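Local coordinates for protein pollen receptor-like kinase 3 (Arabidopsis thaliana, PDB 5WLS) that is a pollen receptor-like kinase that probably phosphorylates proteins in signalling, with a leucine-rich-repeat extracellular domain similar to the SERK co-receptors, at residues V11-G16 against T49-S54. Sequence-based numbering, arbitrary orientation.
With NAG (2-acetamido-2-deoxy-beta-D-glucopyranose), chain E.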
loop_
_atom_site.group_PDB
_atom_site.type_symbol
_atom_site.label_atom_id
_atom_site.label_comp_id
_atom_site.label_asym_id
_atom_site.label_seq_id
_atom_site.Cartn_x
_atom_site.Cartn_y
_atom_site.Cartn_z
ATOM N N VAL A 11 10.176 6.912 -16.299
ATOM C CA VAL A 11 9.889 8.106 -15.518
ATOM C C VAL A 11 11.180 8.681 -14.933
ATOM O O VAL A 11 11.689 9.685 -15.441
ATOM C CB VAL A 11 8.792 7.837 -14.463
ATOM C CG1 VAL A 11 9.173 6.766 -13.425
ATOM C CG2 VAL A 11 8.414 9.138 -13.806
ATOM N N ASN A 12 11.731 8.053 -13.890
ATOM C CA ASN A 12 12.994 8.476 -13.290
ATOM C C ASN A 12 13.531 7.392 -12.365
ATOM O O ASN A 12 12.949 7.110 -11.312
ATOM C CB ASN A 12 12.833 9.795 -12.526
ATOM C CG ASN A 12 13.197 10.999 -13.367
ATOM O OD1 ASN A 12 14.190 10.981 -14.094
ATOM N ND2 ASN A 12 12.383 12.050 -13.282
ATOM N N ILE A 13 14.646 6.782 -12.757
ATOM C CA ILE A 13 15.342 5.778 -11.961
ATOM C C ILE A 13 16.781 6.246 -11.767
ATOM O O ILE A 13 17.430 6.677 -12.726
ATOM C CB ILE A 13 15.272 4.398 -12.641
ATOM C CG1 ILE A 13 16.270 3.414 -12.034
ATOM C CG2 ILE A 13 15.474 4.537 -14.145
ATOM C CD1 ILE A 13 16.186 2.035 -12.655
ATOM N N THR A 14 17.277 6.165 -10.527
ATOM C CA THR A 14 18.566 6.749 -10.180
ATOM C C THR A 14 19.613 5.760 -9.683
ATOM O O THR A 14 20.784 6.141 -9.570
ATOM C CB THR A 14 18.394 7.837 -9.107
ATOM O OG1 THR A 14 17.973 7.237 -7.876
ATOM C CG2 THR A 14 17.364 8.866 -9.546
ATOM N N LYS A 15 19.244 4.517 -9.381
ATOM C CA LYS A 15 20.205 3.511 -8.933
ATOM C C LYS A 15 19.864 2.195 -9.616
ATOM O O LYS A 15 18.834 1.595 -9.318
ATOM C CB LYS A 15 20.183 3.344 -7.412
ATOM C CG LYS A 15 20.278 4.632 -6.615
ATOM C CD LYS A 15 21.704 5.150 -6.557
ATOM C CE LYS A 15 21.758 6.534 -5.930
ATOM N NZ LYS A 15 23.152 7.049 -5.844
ATOM N N GLY A 16 20.714 1.744 -10.528
ATOM C CA GLY A 16 20.460 0.498 -11.225
ATOM C C GLY A 16 19.905 0.719 -12.617
ATOM O O GLY A 16 19.765 1.843 -13.108
ATOM N N THR A 49 12.573 -2.893 -6.526
ATOM C CA THR A 49 12.934 -2.307 -5.242
ATOM C C THR A 49 14.387 -1.854 -5.270
ATOM O O THR A 49 15.216 -2.417 -5.989
ATOM C CB THR A 49 12.735 -3.300 -4.084
ATOM O OG1 THR A 49 13.492 -4.490 -4.336
ATOM C CG2 THR A 49 11.266 -3.654 -3.920
ATOM N N ARG A 50 14.682 -0.825 -4.471
ATOM C CA ARG A 50 16.048 -0.336 -4.265
ATOM C C ARG A 50 16.691 0.093 -5.581
ATOM O O ARG A 50 17.858 -0.201 -5.851
ATOM C CB ARG A 50 16.910 -1.387 -3.566
ATOM C CG ARG A 50 16.299 -1.959 -2.301
ATOM C CD ARG A 50 17.319 -2.764 -1.519
ATOM N NE ARG A 50 16.699 -3.535 -0.448
ATOM C CZ ARG A 50 16.551 -3.120 0.804
ATOM N NH1 ARG A 50 16.988 -1.924 1.172
ATOM N NH2 ARG A 50 15.968 -3.912 1.693
ATOM N N LEU A 51 15.928 0.797 -6.411
ATOM C CA LEU A 51 16.458 1.375 -7.636
ATOM C C LEU A 51 16.488 2.894 -7.584
ATOM O O LEU A 51 16.813 3.535 -8.590
ATOM C CB LEU A 51 15.648 0.913 -8.848
ATOM C CG LEU A 51 15.730 -0.558 -9.253
ATOM C CD1 LEU A 51 14.774 -0.836 -10.405
ATOM C CD2 LEU A 51 17.146 -0.973 -9.621
ATOM N N GLY A 52 16.164 3.484 -6.438
ATOM C CA GLY A 52 16.149 4.927 -6.344
ATOM C C GLY A 52 15.116 5.564 -7.240
ATOM O O GLY A 52 15.347 6.667 -7.747
ATOM N N LEU A 53 13.993 4.882 -7.482
ATOM C CA LEU A 53 12.935 5.478 -8.285
ATOM C C LEU A 53 12.522 6.805 -7.673
ATOM O O LEU A 53 12.013 6.855 -6.550
ATOM C CB LEU A 53 11.732 4.538 -8.397
ATOM C CG LEU A 53 11.961 3.089 -8.818
ATOM C CD1 LEU A 53 10.654 2.321 -8.812
ATOM C CD2 LEU A 53 12.547 3.081 -10.219
ATOM N N SER A 54 12.761 7.876 -8.421
ATOM C CA SER A 54 12.569 9.231 -7.942
ATOM C C SER A 54 11.453 9.958 -8.669
ATOM O O SER A 54 11.106 11.078 -8.277
ATOM C CB SER A 54 13.874 10.028 -8.083
ATOM O OG SER A 54 13.668 11.399 -7.796
HETATM C C1 NAG E . 12.546 13.285 -14.018
HETATM C C2 NAG E . 12.064 14.491 -13.224
HETATM C C3 NAG E . 12.075 15.728 -14.112
HETATM C C4 NAG E . 13.466 15.936 -14.696
HETATM C C5 NAG E . 13.951 14.666 -15.400
HETATM C C6 NAG E . 15.388 14.757 -15.857
HETATM C C7 NAG E . 10.546 13.841 -11.413
HETATM C C8 NAG E . 9.119 13.658 -10.994
HETATM N N2 NAG E . 10.741 14.264 -12.667
HETATM O O3 NAG E . 11.680 16.867 -13.355
HETATM O O4 NAG E . 13.449 17.011 -15.628
HETATM O O5 NAG E . 13.872 13.538 -14.512
HETATM O O6 NAG E . 16.065 13.517 -15.698
HETATM O O7 NAG E . 11.482 13.617 -10.652
#
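The N-terminal capping region of the leucine-rich-repeat solenoid meets the loop after strand 42-47 here, with Asn12 to Lys15 facing Leu51 to Ser54. The two segments run roughly antiparallel. Ser54 N donates to Asn12 O at 3.0 Å, from above the carbonyl plane. Leu51 O accepts two backbone N-H groups. Lys15 N lies 2.7 Å from Leu51 O and well above its carbonyl plane, whereas Thr14 N approaches the same oxygen in that plane. The Thr14 hydroxyl adds a side-chain bond: OG1 donates to Gly52 O at 2.7 Å. Thr14 chi1 of 67° places OG1 between its own backbone N and carbonyl carbon, within reach of Gly52 O. Gly52 has positive phi, and a CB there would run into Thr14 OG1. Ile13 CD1 meets Leu51 CD1 at 3.9 Å, the two side chains crossing obliquely, and Leu53 CD2 reaches Ile13 CB. Asn76 OD1 accepts from the N atoms of Leu51 and Leu53 and ties the loop to the following turn of the solenoid. Asn12 ND2 is bonded covalently to C1 of an N-acetylglucosamine. With backbone carbonyls accepting every bond, the join probably depends more on loop conformation than on apolar packing.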